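Local coordinates for protein 2,3-dihydroxybenzoate-AMP ligase (Bacillus subtilis, PDB 1MDB) that belongs to the AMP-binding (ANL) family of enzymes and holds adenosine monophosphate and 2,3-dihydroxy-benzoic acid in this model, at residues A124-P129 against K152-A157; A459-P464 against E527-K532; F475-D480 against E507-F512. All coordinates share one frame; numbering follows the deposited sequence.

Interaction 1 of 3, residues A124-P129 against K152-A157; sequences AAYIIP and KNIIVA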
loop_
_atom_site.group_PDB
_atom_site.type_symbol
_atom_site.label_atom_id
_atom_site.label_comp_id
_atom_site.label_asym_id
_atom_site.label_seq_id
_atom_site.Cartn_x
_atom_site.Cartn_y
_atom_site.Cartn_z
ATOM N N ALA A 124 16.627 -11.018 -13.181
ATOM C CA ALA A 124 17.366 -10.948 -14.438
ATOM C C ALA A 124 17.705 -9.501 -14.772
ATOM O O ALA A 124 18.566 -9.229 -15.624
ATOM C CB ALA A 124 16.540 -11.553 -15.563
ATOM N N ALA A 125 17.019 -8.574 -14.108
ATOM C CA ALA A 125 17.234 -7.151 -14.334
ATOM C C ALA A 125 16.782 -6.298 -13.151
ATOM O O ALA A 125 15.952 -6.708 -12.331
ATOM C CB ALA A 125 16.517 -6.717 -15.613
ATOM N N TYR A 126 17.360 -5.109 -13.060
ATOM C CA TYR A 126 17.070 -4.156 -11.987
ATOM C C TYR A 126 16.799 -2.859 -12.716
ATOM O O TYR A 126 17.644 -2.389 -13.482
ATOM C CB TYR A 126 18.302 -4.017 -11.082
ATOM C CG TYR A 126 18.214 -3.028 -9.921
ATOM C CD1 TYR A 126 19.373 -2.446 -9.408
ATOM C CD2 TYR A 126 17.000 -2.704 -9.321
ATOM C CE1 TYR A 126 19.331 -1.572 -8.336
ATOM C CE2 TYR A 126 16.948 -1.830 -8.244
ATOM C CZ TYR A 126 18.123 -1.266 -7.754
ATOM O OH TYR A 126 18.104 -0.412 -6.674
ATOM N N ILE A 127 15.619 -2.293 -12.501
ATOM C CA ILE A 127 15.234 -1.048 -13.167
ATOM C C ILE A 127 15.076 0.114 -12.179
ATOM O O ILE A 127 14.258 0.054 -11.255
ATOM C CB ILE A 127 13.927 -1.251 -13.948
ATOM C CG1 ILE A 127 14.117 -2.386 -14.965
ATOM C CG2 ILE A 127 13.525 0.041 -14.648
ATOM C CD1 ILE A 127 12.880 -2.677 -15.821
ATOM N N ILE A 128 15.857 1.170 -12.395
ATOM C CA ILE A 128 15.856 2.346 -11.523
ATOM C C ILE A 128 15.870 3.676 -12.277
ATOM O O ILE A 128 16.138 3.726 -13.482
ATOM C CB ILE A 128 17.117 2.386 -10.638
ATOM C CG1 ILE A 128 18.359 2.272 -11.531
ATOM C CG2 ILE A 128 17.087 1.280 -9.591
ATOM C CD1 ILE A 128 19.658 2.627 -10.837
ATOM N N PRO A 129 15.551 4.776 -11.575
ATOM C CA PRO A 129 15.574 6.086 -12.233
ATOM C C PRO A 129 17.027 6.523 -12.030
ATOM O O PRO A 129 17.761 5.862 -11.289
ATOM C CB PRO A 129 14.596 6.907 -11.393
ATOM C CG PRO A 129 14.818 6.349 -9.997
ATOM C CD PRO A 129 14.900 4.851 -10.252
ATOM N N LYS A 152 23.584 -8.349 -14.338
ATOM C CA LYS A 152 24.196 -7.537 -15.390
ATOM C C LYS A 152 23.296 -6.631 -16.219
ATOM O O LYS A 152 23.781 -5.919 -17.108
ATOM C CB LYS A 152 25.013 -8.429 -16.324
ATOM C CG LYS A 152 26.306 -8.927 -15.690
ATOM C CD LYS A 152 27.112 -9.789 -16.645
ATOM C CE LYS A 152 26.338 -11.036 -17.039
ATOM N NZ LYS A 152 27.179 -11.981 -17.826
ATOM N N ASN A 153 21.996 -6.651 -15.947
ATOM C CA ASN A 153 21.088 -5.784 -16.680
ATOM C C ASN A 153 20.524 -4.726 -15.740
ATOM O O ASN A 153 19.490 -4.923 -15.106
ATOM C CB ASN A 153 19.966 -6.601 -17.322
ATOM C CG ASN A 153 20.485 -7.548 -18.395
ATOM O OD1 ASN A 153 21.356 -7.179 -19.185
ATOM N ND2 ASN A 153 19.949 -8.770 -18.434
ATOM N N ILE A 154 21.243 -3.613 -15.635
ATOM C CA ILE A 154 20.846 -2.494 -14.788
ATOM C C ILE A 154 20.294 -1.464 -15.743
ATOM O O ILE A 154 21.037 -0.889 -16.533
ATOM C CB ILE A 154 22.051 -1.875 -14.047
ATOM C CG1 ILE A 154 22.717 -2.922 -13.157
ATOM C CG2 ILE A 154 21.593 -0.656 -13.238
ATOM C CD1 ILE A 154 21.825 -3.488 -12.108
ATOM N N ILE A 155 18.988 -1.243 -15.681
ATOM C CA ILE A 155 18.332 -0.298 -16.577
ATOM C C ILE A 155 17.959 0.986 -15.843
ATOM O O ILE A 155 17.350 0.950 -14.765
ATOM C CB ILE A 155 17.085 -0.942 -17.197
ATOM C CG1 ILE A 155 17.498 -2.231 -17.919
ATOM C CG2 ILE A 155 16.397 0.042 -18.129
ATOM C CD1 ILE A 155 16.344 -3.187 -18.243
ATOM N N VAL A 156 18.323 2.117 -16.434
ATOM C CA VAL A 156 18.077 3.412 -15.823
ATOM C C VAL A 156 17.202 4.331 -16.646
ATOM O O VAL A 156 17.492 4.599 -17.818
ATOM C CB VAL A 156 19.399 4.157 -15.567
ATOM C CG1 VAL A 156 19.129 5.472 -14.858
ATOM C CG2 VAL A 156 20.345 3.278 -14.763
ATOM N N ALA A 157 16.123 4.815 -16.043
ATOM C CA ALA A 157 15.266 5.748 -16.747
ATOM C C ALA A 157 15.910 7.090 -16.441
ATOM O O ALA A 157 15.784 7.611 -15.334
ATOM C CB ALA A 157 13.824 5.687 -16.219
HETATM O O HOH W 1 21.560 -9.864 -15.565
#

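Interaction 2 of 3, residues A459-P464 against E527-K532; sequences AMVSMP and EAISEK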
loop_
_atom_site.group_PDB
_atom_site.type_symbol
_atom_site.label_atom_id
_atom_site.label_comp_id
_atom_site.label_asym_id
_atom_site.label_seq_id
_atom_site.Cartn_x
_atom_site.Cartn_y
_atom_site.Cartn_z
ATOM N N ALA A 459 1.511 8.248 18.521
ATOM C CA ALA A 459 1.741 6.826 18.297
ATOM C C ALA A 459 2.169 6.233 19.636
ATOM O O ALA A 459 3.210 6.593 20.183
ATOM C CB ALA A 459 2.816 6.614 17.260
ATOM N N MET A 460 1.354 5.329 20.161
ATOM C CA MET A 460 1.628 4.701 21.451
ATOM C C MET A 460 2.158 3.290 21.288
ATOM O O MET A 460 1.536 2.451 20.625
ATOM C CB MET A 460 0.349 4.688 22.283
ATOM C CG MET A 460 0.445 3.964 23.611
ATOM S SD MET A 460 -1.140 4.091 24.464
ATOM C CE MET A 460 -0.677 3.727 26.135
ATOM N N VAL A 461 3.300 3.020 21.915
ATOM C CA VAL A 461 3.910 1.705 21.823
ATOM C C VAL A 461 4.320 1.147 23.181
ATOM O O VAL A 461 4.364 1.861 24.191
ATOM C CB VAL A 461 5.157 1.738 20.891
ATOM C CG1 VAL A 461 4.766 2.291 19.519
ATOM C CG2 VAL A 461 6.247 2.592 21.495
ATOM N N SER A 462 4.608 -0.144 23.207
ATOM C CA SER A 462 5.033 -0.779 24.438
ATOM C C SER A 462 6.509 -0.469 24.665
ATOM O O SER A 462 7.237 -0.118 23.730
ATOM C CB SER A 462 4.865 -2.287 24.330
ATOM O OG SER A 462 5.762 -2.801 23.366
ATOM N N MET A 463 6.932 -0.575 25.920
ATOM C CA MET A 463 8.330 -0.380 26.294
ATOM C C MET A 463 8.577 -1.383 27.413
ATOM O O MET A 463 7.672 -1.691 28.193
ATOM C CB MET A 463 8.605 1.046 26.784
ATOM C CG MET A 463 8.032 1.399 28.159
ATOM S SD MET A 463 8.486 3.089 28.650
ATOM C CE MET A 463 7.920 3.134 30.362
ATOM N N PRO A 464 9.802 -1.916 27.497
ATOM C CA PRO A 464 10.196 -2.900 28.515
ATOM C C PRO A 464 10.080 -2.428 29.973
ATOM O O PRO A 464 10.281 -1.257 30.279
ATOM C CB PRO A 464 11.651 -3.218 28.144
ATOM C CG PRO A 464 11.704 -2.935 26.654
ATOM C CD PRO A 464 10.906 -1.660 26.555
ATOM N N GLU A 527 11.923 0.274 19.189
ATOM C CA GLU A 527 13.379 0.231 19.259
ATOM C C GLU A 527 13.923 1.506 19.874
ATOM O O GLU A 527 14.834 1.468 20.695
ATOM C CB GLU A 527 13.974 0.065 17.855
ATOM C CG GLU A 527 13.787 -1.314 17.240
ATOM C CD GLU A 527 14.336 -1.402 15.818
ATOM O OE1 GLU A 527 15.398 -0.789 15.544
ATOM O OE2 GLU A 527 13.714 -2.098 14.981
ATOM N N ALA A 528 13.359 2.638 19.470
ATOM C CA ALA A 528 13.804 3.928 19.968
ATOM C C ALA A 528 13.542 4.099 21.463
ATOM O O ALA A 528 14.386 4.637 22.173
ATOM C CB ALA A 528 13.137 5.054 19.180
ATOM N N ILE A 529 12.386 3.656 21.955
ATOM C CA ILE A 529 12.126 3.794 23.387
ATOM C C ILE A 529 12.958 2.754 24.136
ATOM O O ILE A 529 13.484 3.018 25.218
ATOM C CB ILE A 529 10.606 3.628 23.744
ATOM C CG1 ILE A 529 10.394 3.842 25.244
ATOM C CG2 ILE A 529 10.105 2.243 23.369
ATOM C CD1 ILE A 529 10.704 5.241 25.724
ATOM N N SER A 530 13.095 1.576 23.544
ATOM C CA SER A 530 13.859 0.509 24.171
ATOM C C SER A 530 15.321 0.928 24.320
ATOM O O SER A 530 15.965 0.613 25.323
ATOM C CB SER A 530 13.763 -0.763 23.331
ATOM O OG SER A 530 14.309 -1.870 24.024
ATOM N N GLU A 531 15.831 1.642 23.317
ATOM C CA GLU A 531 17.213 2.121 23.317
ATOM C C GLU A 531 17.418 3.203 24.371
ATOM O O GLU A 531 18.441 3.226 25.046
ATOM C CB GLU A 531 17.586 2.679 21.939
ATOM C CG GLU A 531 17.764 1.626 20.850
ATOM C CD GLU A 531 17.682 2.218 19.447
ATOM O OE1 GLU A 531 18.299 3.280 19.205
ATOM O OE2 GLU A 531 17.004 1.616 18.583
ATOM N N LYS A 532 16.451 4.109 24.502
ATOM C CA LYS A 532 16.565 5.167 25.495
ATOM C C LYS A 532 16.628 4.548 26.885
ATOM O O LYS A 532 17.464 4.931 27.702
ATOM C CB LYS A 532 15.382 6.130 25.405
ATOM C CG LYS A 532 15.382 6.985 24.157
ATOM C CD LYS A 532 14.283 8.031 24.206
ATOM C CE LYS A 532 14.329 8.930 22.976
ATOM N NZ LYS A 532 13.203 9.914 22.939
#

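Interaction 3 of 3, residues F475-D480 against E507-F512; sequences FIIPRD and EFVESF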
loop_
_atom_site.group_PDB
_atom_site.type_symbol
_atom_site.label_atom_id
_atom_site.label_comp_id
_atom_site.label_asym_id
_atom_site.label_seq_id
_atom_site.Cartn_x
_atom_site.Cartn_y
_atom_site.Cartn_z
ATOM N N PHE A 475 4.460 8.447 21.688
ATOM C CA PHE A 475 5.259 9.476 21.036
ATOM C C PHE A 475 4.273 10.512 20.509
ATOM O O PHE A 475 3.322 10.183 19.815
ATOM C CB PHE A 475 6.090 8.881 19.895
ATOM C CG PHE A 475 7.240 8.043 20.365
ATOM C CD1 PHE A 475 7.027 6.765 20.875
ATOM C CD2 PHE A 475 8.546 8.540 20.316
ATOM C CE1 PHE A 475 8.096 5.988 21.334
ATOM C CE2 PHE A 475 9.624 7.772 20.772
ATOM C CZ PHE A 475 9.398 6.499 21.282
ATOM N N ILE A 476 4.491 11.765 20.872
ATOM C CA ILE A 476 3.613 12.844 20.448
ATOM C C ILE A 476 4.353 13.840 19.553
ATOM O O ILE A 476 5.503 14.199 19.821
ATOM C CB ILE A 476 3.083 13.627 21.673
ATOM C CG1 ILE A 476 2.275 12.701 22.593
ATOM C CG2 ILE A 476 2.260 14.814 21.212
ATOM C CD1 ILE A 476 0.973 12.193 21.990
ATOM N N ILE A 477 3.697 14.262 18.480
ATOM C CA ILE A 477 4.253 15.273 17.595
ATOM C C ILE A 477 3.454 16.511 17.981
ATOM O O ILE A 477 2.249 16.584 17.733
ATOM C CB ILE A 477 4.024 14.942 16.108
ATOM C CG1 ILE A 477 4.883 13.738 15.701
ATOM C CG2 ILE A 477 4.377 16.151 15.255
ATOM C CD1 ILE A 477 4.622 13.231 14.285
ATOM N N PRO A 478 4.113 17.488 18.628
ATOM C CA PRO A 478 3.499 18.738 19.079
ATOM C C PRO A 478 2.944 19.596 17.958
ATOM O O PRO A 478 3.571 19.747 16.913
ATOM C CB PRO A 478 4.644 19.447 19.804
ATOM C CG PRO A 478 5.564 18.344 20.194
ATOM C CD PRO A 478 5.541 17.462 18.984
ATOM N N ARG A 479 1.760 20.153 18.172
ATOM C CA ARG A 479 1.159 21.033 17.181
ATOM C C ARG A 479 1.639 22.416 17.589
ATOM O O ARG A 479 0.851 23.258 18.017
ATOM C CB ARG A 479 -0.363 20.963 17.249
ATOM C CG ARG A 479 -1.063 21.920 16.311
ATOM C CD ARG A 479 -2.567 21.772 16.419
ATOM N NE ARG A 479 -3.007 20.430 16.056
ATOM C CZ ARG A 479 -2.800 19.876 14.866
ATOM N NH1 ARG A 479 -2.155 20.550 13.921
ATOM N NH2 ARG A 479 -3.239 18.650 14.620
ATOM N N ASP A 480 2.954 22.609 17.476
ATOM C CA ASP A 480 3.658 23.842 17.825
ATOM C C ASP A 480 4.361 23.654 19.165
ATOM O O ASP A 480 5.108 22.689 19.344
ATOM C CB ASP A 480 2.703 25.036 17.896
ATOM C CG ASP A 480 3.434 26.347 18.055
ATOM O OD1 ASP A 480 4.286 26.668 17.195
ATOM O OD2 ASP A 480 3.159 27.058 19.046
ATOM N N GLU A 507 6.878 10.857 24.971
ATOM C CA GLU A 507 8.050 11.327 24.236
ATOM C C GLU A 507 7.628 12.291 23.133
ATOM O O GLU A 507 6.793 11.955 22.297
ATOM C CB GLU A 507 8.804 10.155 23.602
ATOM C CG GLU A 507 9.554 9.261 24.564
ATOM C CD GLU A 507 10.694 9.966 25.266
ATOM O OE1 GLU A 507 11.340 10.824 24.640
ATOM O OE2 GLU A 507 10.959 9.647 26.439
ATOM N N PHE A 508 8.191 13.491 23.137
ATOM C CA PHE A 508 7.859 14.459 22.106
ATOM C C PHE A 508 8.901 14.418 20.992
ATOM O O PHE A 508 10.104 14.420 21.250
ATOM C CB PHE A 508 7.760 15.862 22.700
ATOM C CG PHE A 508 6.644 16.010 23.684
ATOM C CD1 PHE A 508 6.890 15.935 25.050
ATOM C CD2 PHE A 508 5.329 16.161 23.243
ATOM C CE1 PHE A 508 5.842 16.001 25.965
ATOM C CE2 PHE A 508 4.272 16.228 24.146
ATOM C CZ PHE A 508 4.528 16.147 25.511
ATOM N N VAL A 509 8.424 14.342 19.752
ATOM C CA VAL A 509 9.296 14.298 18.582
ATOM C C VAL A 509 8.687 15.167 17.496
ATOM O O VAL A 509 7.509 15.528 17.570
ATOM C CB VAL A 509 9.441 12.861 18.016
ATOM C CG1 VAL A 509 10.169 11.964 19.018
ATOM C CG2 VAL A 509 8.053 12.295 17.665
ATOM N N GLU A 510 9.491 15.485 16.488
ATOM C CA GLU A 510 9.047 16.308 15.375
ATOM C C GLU A 510 8.395 15.464 14.288
ATOM O O GLU A 510 7.615 15.975 13.490
ATOM C CB GLU A 510 10.231 17.084 14.800
ATOM C CG GLU A 510 9.901 17.878 13.558
ATOM C CD GLU A 510 11.066 18.720 13.079
ATOM O OE1 GLU A 510 12.178 18.167 12.906
ATOM O OE2 GLU A 510 10.865 19.937 12.872
ATOM N N SER A 511 8.713 14.173 14.263
ATOM C CA SER A 511 8.138 13.268 13.279
ATOM C C SER A 511 8.281 11.829 13.752
ATOM O O SER A 511 9.069 11.542 14.653
ATOM C CB SER A 511 8.838 13.436 11.924
ATOM O OG SER A 511 10.184 13.011 12.003
ATOM N N PHE A 512 7.514 10.932 13.140
ATOM C CA PHE A 512 7.534 9.512 13.483
ATOM C C PHE A 512 8.300 8.766 12.401
ATOM O O PHE A 512 8.259 9.158 11.236
ATOM C CB PHE A 512 6.108 8.943 13.525
ATOM C CG PHE A 512 5.238 9.506 14.622
ATOM C CD1 PHE A 512 3.855 9.581 14.451
ATOM C CD2 PHE A 512 5.783 9.922 15.832
ATOM C CE1 PHE A 512 3.030 10.061 15.470
ATOM C CE2 PHE A 512 4.963 10.402 16.856
ATOM C CZ PHE A 512 3.589 10.472 16.672
#

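Interaction 1 of 3, residues A124-P129 against K152-A157
Tyr-126 to Pro-129 run parallel to Ile-154 to Ala-157 as neighbouring strands, their axes 4.5 Å apart at closest approach and 24° from exact alignment. The bonds alternate in the usual parallel ladder: Tyr-126 N gives to Asn-153 O, Tyr-126 O takes Ile-155 N at 2.8 Å, Ile-128 N gives to Ile-155 O, and Ile-128 O takes Ala-157 N. Beside the first rung, Ala-124 O has two donors, Asn-153 ND2 at 3.2 Å and a water that also accepts from Lys-152 N.

On the face with Tyr-126 and Ile-128, Tyr-126 CG stands anti to the backbone N (chi1 178°), a placement that lets the ring meet Ile-154 with its edge: the Ile-154 CD1 methyl lies there in the ring plane and touches Tyr-126 CB at 3.7 Å. At the far end of the ring Tyr-126 OH is hydrogen-bonded to Gln-81 OE1. Further along this face Ile-128 CG1 leans on Val-156 CG2 at 3.9 Å. These strands and helix 137-147 form a beta-alpha-beta crossover; the helix lies on this same face, Leu-140 against Tyr-126 and Tyr-137 against Ile-128.

On the opposite face, Ile-127 and Ile-155 lie side by side and point the same way, with Ile-127 CG1 4.0 Å from both CB and CD1 of Ile-155. Phe-67 of helix 53-70 packs on both isoleucines.

Interaction 2 of 3, residues A459-P464 against E527-K532
Ile-529 and Ser-530 reach Met-463 and Pro-464 of the strand from a helical turn closed by the shortest hydrogen bond within the two segments, Glu-531 N to Glu-527 O at 2.8 Å. Between strand and helix themselves the contact is van der Waals packing. Ile-529 carries most of it. Its CG1 branch, anti to the backbone N (chi1 -178°), meets Met-463 CB at 3.7 Å and also lies 4.0 Å from Met-463 SD. The CG2 methyl lies near Met-463 CB as well and reaches Ser-462 O at 3.7 Å, with Val-461 CG2 a looser neighbour at 4.3 Å. The Met-463 and Ile-529 side chains cross at a slant; the Met-463 chain is extended beyond CG, and past SD only the CE methyl leads away from the helix. At the more exposed end, Pro-464 CG sits 3.9 Å from Ser-530 OG.

Strand and helix axes pass 7.8 Å apart, running in roughly the same direction at 27°. The helix runs along one face of the C-terminal sheet: Ile-529 also packs on Cys-473 in the adjoining strand 469-478, while Arg-526 and Leu-533 of helix 522-534 extend the contact to Val-461 and Pro-464.

Interaction 3 of 3, residues F475-D480 against E507-F512
Ile-477 presses its CD1 methyl squarely onto the Phe-512 ring, 3.5 Å from the centroid and only 3° off the ring normal, a CH-pi contact over the middle of the face. Ile-477 CG1 reaches the same ring closer to its rim, 3.5 Å from Phe-512 CE2. The side chain is extended, CD1 anti to CA (chi2 174°), and that carries the methyl past the rim to the centre. Val-509 CG2 backs the isoleucine, 4.0 Å from Ile-477 CG1. Ile-476 N lies at the edge of the Phe-512 ring, and Phe-475 O is 3.2 Å from Phe-512 CZ.

Next to this lies the Phe-475 ring. Glu-507 CB covers one of its faces as a second CH-pi contact, 4.0 Å from the centroid, while Val-509 CG1 stands at the ring edge near its plane. Strand 469-478, helix 485-494 and strand 505-508 make a beta-alpha-beta unit of the C-terminal domain, and this contact joins its two parallel strands. On the helix side of the sheet, Ile-476 and Phe-508 lie side by side, Ile-476 CB 3.7 Å from Phe-508 CD2, and Leu-488 of the helix packs on both; Pro-478 CG also touches Phe-508 CD2.

Two backbone bonds tie the strands together. Ile-476 N gives to Glu-507 O at 2.7 Å, and Val-509 N to Ile-476 O at 2.9 Å. Further on, proline interrupts the pattern: Pro-478 has no N-H to give, and its CD lies against Val-509 O. At the polar margin the bent Glu-507 side chain leads its carboxylate away from Phe-475, and OE2 forms a salt bridge with Arg-505 NE.

How the interactions relate
Interactions 2 and 3 are adjoining parts of one C-terminal unit, their centres 14 Å apart. Strands 455-465 and 469-478 are neighbours in its sheet, with a probable hydrogen bond between Ala-459 O and Phe-475 N at 2.7 Å. Val-461 CG2 packs on Phe-475 CE1 at 3.9 Å, and a salt bridge from Lys-532 NZ to Glu-507 OE1, 2.7 Å long, links the helix of interaction 2 to the edge strand of interaction 3. Interaction 1 belongs to a separate sheet, its centre about 39 Å from both others. None of the three supplies a residue lining the 2,3-dihydroxy-benzoic acid pocket, but Ala-459 and Phe-512 both pack on Val-520, next in sequence to the pocket residue Lys-519.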